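Local coordinates for probable 2-dehydro-3-deoxygalactonokinase DgoK1 (Sinorhizobium meliloti, PDB 3T69), which probably phosphorylates 2-dehydro-3-deoxy-D-galactonate at the expense of ATP, a step in the DeLey-Doudoroff route of galactose breakdown, at residues B[191-205]-B[233-246]. Numbering follows the deposited sequence.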
# COMPACT_ATOMS: atom_id res chain seq x y z
N ALA B 191 16.05 -5.30 9.40
CA ALA B 191 15.79 -6.74 9.52
C ALA B 191 15.58 -7.27 8.10
O ALA B 191 15.14 -6.50 7.23
CB ALA B 191 14.56 -7.01 10.35
N ASP B 192 15.86 -8.56 7.88
CA ASP B 192 15.60 -9.20 6.57
C ASP B 192 14.51 -10.27 6.68
O ASP B 192 13.89 -10.66 5.69
CB ASP B 192 16.88 -9.82 5.97
CG ASP B 192 17.83 -8.78 5.31
OD1 ASP B 192 17.47 -7.58 5.24
OD2 ASP B 192 18.94 -9.17 4.84
N THR B 193 14.27 -10.73 7.89
CA THR B 193 13.42 -11.91 8.11
C THR B 193 12.66 -11.78 9.42
O THR B 193 12.92 -10.87 10.21
CB THR B 193 14.27 -13.23 8.24
OG1 THR B 193 15.67 -12.90 8.21
CG2 THR B 193 13.93 -14.24 7.12
N PHE B 194 11.76 -12.73 9.64
CA PHE B 194 11.09 -12.85 10.91
C PHE B 194 10.51 -14.24 10.99
O PHE B 194 10.16 -14.82 9.98
CB PHE B 194 10.00 -11.77 11.08
CG PHE B 194 8.81 -11.91 10.13
CD1 PHE B 194 7.68 -12.62 10.53
CD2 PHE B 194 8.82 -11.31 8.87
CE1 PHE B 194 6.61 -12.73 9.69
CE2 PHE B 194 7.75 -11.43 8.03
CZ PHE B 194 6.64 -12.14 8.43
N ALA B 195 10.41 -14.76 12.21
CA ALA B 195 9.92 -16.12 12.44
C ALA B 195 8.40 -16.18 12.37
O ALA B 195 7.71 -15.62 13.21
CB ALA B 195 10.44 -16.68 13.78
N ALA B 196 7.90 -16.87 11.35
CA ALA B 196 6.47 -17.12 11.15
C ALA B 196 5.64 -17.35 12.43
O ALA B 196 4.44 -16.99 12.51
CB ALA B 196 6.29 -18.31 10.19
N GLY B 197 6.28 -17.99 13.42
CA GLY B 197 5.58 -18.39 14.64
C GLY B 197 5.38 -17.23 15.60
O GLY B 197 4.43 -17.25 16.39
N SER B 198 6.27 -16.23 15.51
CA SER B 198 6.27 -15.07 16.42
C SER B 198 4.87 -14.53 16.53
O SER B 198 4.12 -14.52 15.54
CB SER B 198 7.24 -13.97 15.97
OG SER B 198 6.63 -13.12 15.00
N ALA B 199 4.51 -14.13 17.75
CA ALA B 199 3.17 -13.63 18.05
C ALA B 199 2.93 -12.28 17.36
O ALA B 199 1.79 -11.96 17.01
CB ALA B 199 2.97 -13.52 19.56
N ALA B 200 4.00 -11.51 17.17
CA ALA B 200 3.90 -10.28 16.40
C ALA B 200 3.11 -10.55 15.10
O ALA B 200 2.13 -9.84 14.81
CB ALA B 200 5.27 -9.69 16.12
N PHE B 201 3.46 -11.63 14.39
CA PHE B 201 2.79 -12.00 13.15
C PHE B 201 1.31 -12.37 13.24
O PHE B 201 0.49 -11.82 12.49
CB PHE B 201 3.57 -13.05 12.35
CG PHE B 201 2.90 -13.45 11.06
CD1 PHE B 201 2.96 -12.62 9.93
CD2 PHE B 201 2.19 -14.64 10.97
CE1 PHE B 201 2.32 -12.99 8.72
CE2 PHE B 201 1.53 -15.02 9.77
CZ PHE B 201 1.61 -14.19 8.64
N THR B 202 0.94 -13.30 14.11
CA THR B 202 -0.48 -13.71 14.15
C THR B 202 -1.38 -12.70 14.85
O THR B 202 -2.60 -12.72 14.62
CB THR B 202 -0.71 -15.12 14.80
OG1 THR B 202 -0.22 -15.14 16.15
CG2 THR B 202 -0.04 -16.19 13.97
N ASP B 203 -0.81 -11.86 15.72
CA ASP B 203 -1.58 -10.75 16.28
C ASP B 203 -2.03 -9.81 15.15
O ASP B 203 -3.23 -9.50 15.05
CB ASP B 203 -0.80 -9.94 17.34
CG ASP B 203 -0.54 -10.70 18.64
OD1 ASP B 203 -1.27 -11.71 18.92
OD2 ASP B 203 0.40 -10.26 19.39
N ALA B 204 -1.06 -9.40 14.30
CA ALA B 204 -1.29 -8.54 13.14
C ALA B 204 -2.39 -9.08 12.24
O ALA B 204 -3.37 -8.37 11.92
CB ALA B 204 -0.03 -8.37 12.36
N VAL B 205 -2.26 -10.37 11.90
CA VAL B 205 -3.24 -11.08 11.08
C VAL B 205 -4.60 -11.12 11.72
O VAL B 205 -5.62 -11.01 11.04
CB VAL B 205 -2.80 -12.57 10.79
CG1 VAL B 205 -3.88 -13.33 10.06
CG2 VAL B 205 -1.49 -12.62 10.03
N ALA B 233 12.84 -4.43 14.85
CA ALA B 233 12.65 -4.50 13.39
C ALA B 233 11.95 -5.81 12.86
O ALA B 233 11.11 -5.76 11.95
CB ALA B 233 13.98 -4.20 12.67
N ALA B 234 12.24 -6.96 13.46
CA ALA B 234 11.59 -8.19 13.02
C ALA B 234 10.10 -8.20 13.41
O ALA B 234 9.24 -8.67 12.65
CB ALA B 234 12.31 -9.42 13.57
N ASP B 235 9.78 -7.69 14.59
CA ASP B 235 8.39 -7.64 14.99
C ASP B 235 7.55 -6.63 14.15
O ASP B 235 6.35 -6.87 13.88
CB ASP B 235 8.30 -7.42 16.50
CG ASP B 235 8.88 -8.64 17.30
OD1 ASP B 235 8.31 -9.78 17.22
OD2 ASP B 235 9.90 -8.44 18.01
N ALA B 236 8.21 -5.54 13.72
CA ALA B 236 7.61 -4.52 12.86
C ALA B 236 7.26 -5.11 11.46
O ALA B 236 6.09 -5.00 10.98
CB ALA B 236 8.54 -3.32 12.73
N ARG B 237 8.28 -5.75 10.86
CA ARG B 237 8.22 -6.52 9.63
C ARG B 237 7.10 -7.53 9.71
O ARG B 237 6.29 -7.69 8.78
CB ARG B 237 9.54 -7.22 9.49
CG ARG B 237 9.82 -7.84 8.14
CD ARG B 237 11.32 -7.67 7.71
NE ARG B 237 11.58 -8.30 6.42
CZ ARG B 237 11.84 -7.66 5.28
NH1 ARG B 237 11.95 -6.32 5.26
NH2 ARG B 237 12.01 -8.36 4.17
N ALA B 238 7.02 -8.18 10.85
CA ALA B 238 6.03 -9.21 11.06
C ALA B 238 4.66 -8.60 11.08
O ALA B 238 3.75 -9.11 10.44
CB ALA B 238 6.31 -9.93 12.39
N GLN B 239 4.52 -7.54 11.88
CA GLN B 239 3.30 -6.71 11.96
C GLN B 239 2.88 -6.26 10.55
O GLN B 239 1.72 -6.47 10.12
CB GLN B 239 3.63 -5.49 12.78
CG GLN B 239 2.55 -5.01 13.69
CD GLN B 239 3.06 -3.91 14.61
OE1 GLN B 239 4.27 -3.84 14.92
NE2 GLN B 239 2.13 -3.04 15.08
N LEU B 240 3.84 -5.68 9.83
CA LEU B 240 3.62 -5.33 8.44
C LEU B 240 3.09 -6.50 7.60
O LEU B 240 2.05 -6.35 6.91
CB LEU B 240 4.87 -4.76 7.78
CG LEU B 240 4.68 -4.37 6.31
CD1 LEU B 240 3.58 -3.36 6.14
CD2 LEU B 240 5.95 -3.73 5.81
N SER B 241 3.79 -7.63 7.62
CA SER B 241 3.39 -8.73 6.80
C SER B 241 2.04 -9.21 7.29
O SER B 241 1.11 -9.42 6.50
CB SER B 241 4.40 -9.86 6.89
OG SER B 241 3.93 -10.94 6.10
N GLY B 242 1.91 -9.31 8.61
CA GLY B 242 0.72 -9.80 9.18
C GLY B 242 -0.48 -8.99 8.83
O GLY B 242 -1.59 -9.56 8.61
N THR B 243 -0.32 -7.66 8.78
CA THR B 243 -1.46 -6.76 8.52
C THR B 243 -2.02 -6.98 7.13
O THR B 243 -3.26 -7.17 6.92
CB THR B 243 -1.08 -5.24 8.70
OG1 THR B 243 -0.63 -5.00 10.05
CG2 THR B 243 -2.28 -4.36 8.38
N LEU B 244 -1.09 -6.96 6.19
CA LEU B 244 -1.40 -7.15 4.78
C LEU B 244 -2.10 -8.48 4.58
O LEU B 244 -3.15 -8.54 3.90
CB LEU B 244 -0.12 -7.14 3.98
CG LEU B 244 0.50 -5.76 3.91
CD1 LEU B 244 1.72 -5.82 3.04
CD2 LEU B 244 -0.54 -4.65 3.40
N ILE B 245 -1.54 -9.53 5.20
CA ILE B 245 -2.09 -10.84 5.03
C ILE B 245 -3.45 -10.95 5.74
O ILE B 245 -4.42 -11.55 5.19
CB ILE B 245 -1.09 -11.97 5.42
CG1 ILE B 245 0.03 -12.05 4.40
CG2 ILE B 245 -1.82 -13.32 5.37
CD1 ILE B 245 1.34 -12.61 4.91
N GLY B 246 -3.56 -10.35 6.92
CA GLY B 246 -4.84 -10.43 7.60
C GLY B 246 -5.91 -9.83 6.73
O GLY B 246 -7.06 -10.31 6.68
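The Phe194 ring lies flat over Ala238, whose CA sits 3.7 Å from the ring centroid and only 8° off its normal, a CH-pi contact. Its far end, CZ, rests 3.5 Å from Ser241 CB, while CD2 meets the aliphatic CG of Arg237. With CG lodged between the backbone N and the carbonyl carbon (chi1 67°), the ring folds down onto helix 233-246 from the loop 191-194. Were Phe194 cut back to an alanine, the ring face over Ala238 CA and the CZ contact to Ser241 CB would go, which is likely to open a gap there and leave Arg237 CG without its aromatic neighbour. Beyond the ring, Arg237 runs alongside the loop backbone, one guanidinium face turned to Ala191 O and Asp192 CA, and the methyls of Ala191 and Ala233 touch (CB to CB 3.7 Å). After a type I turn from Ala195 to Ser198, the N-cap residue, helix 199-205 settles against the same partner at a crossing angle of -30°, the axes 7.0 Å apart. Phe201 enters as a knob among Ala238, Ser241, Gly242 and Ile245, with Ile245 CD1 at its edge, 4.0 Å from CE1; Ala204 fills the next hole. Gly242 permits this closeness, since a CB there would collide with Ala204 CB. Leu273 of helix 268-280 touches both phenylalanines. With no clear hydrogen bond crossing between the segments, cohesion within this helical bundle rests chiefly on shape fit: alanine and glycine bring the backbones close, Phe201 is inserted as a knob and Phe194 lies over the helix surface.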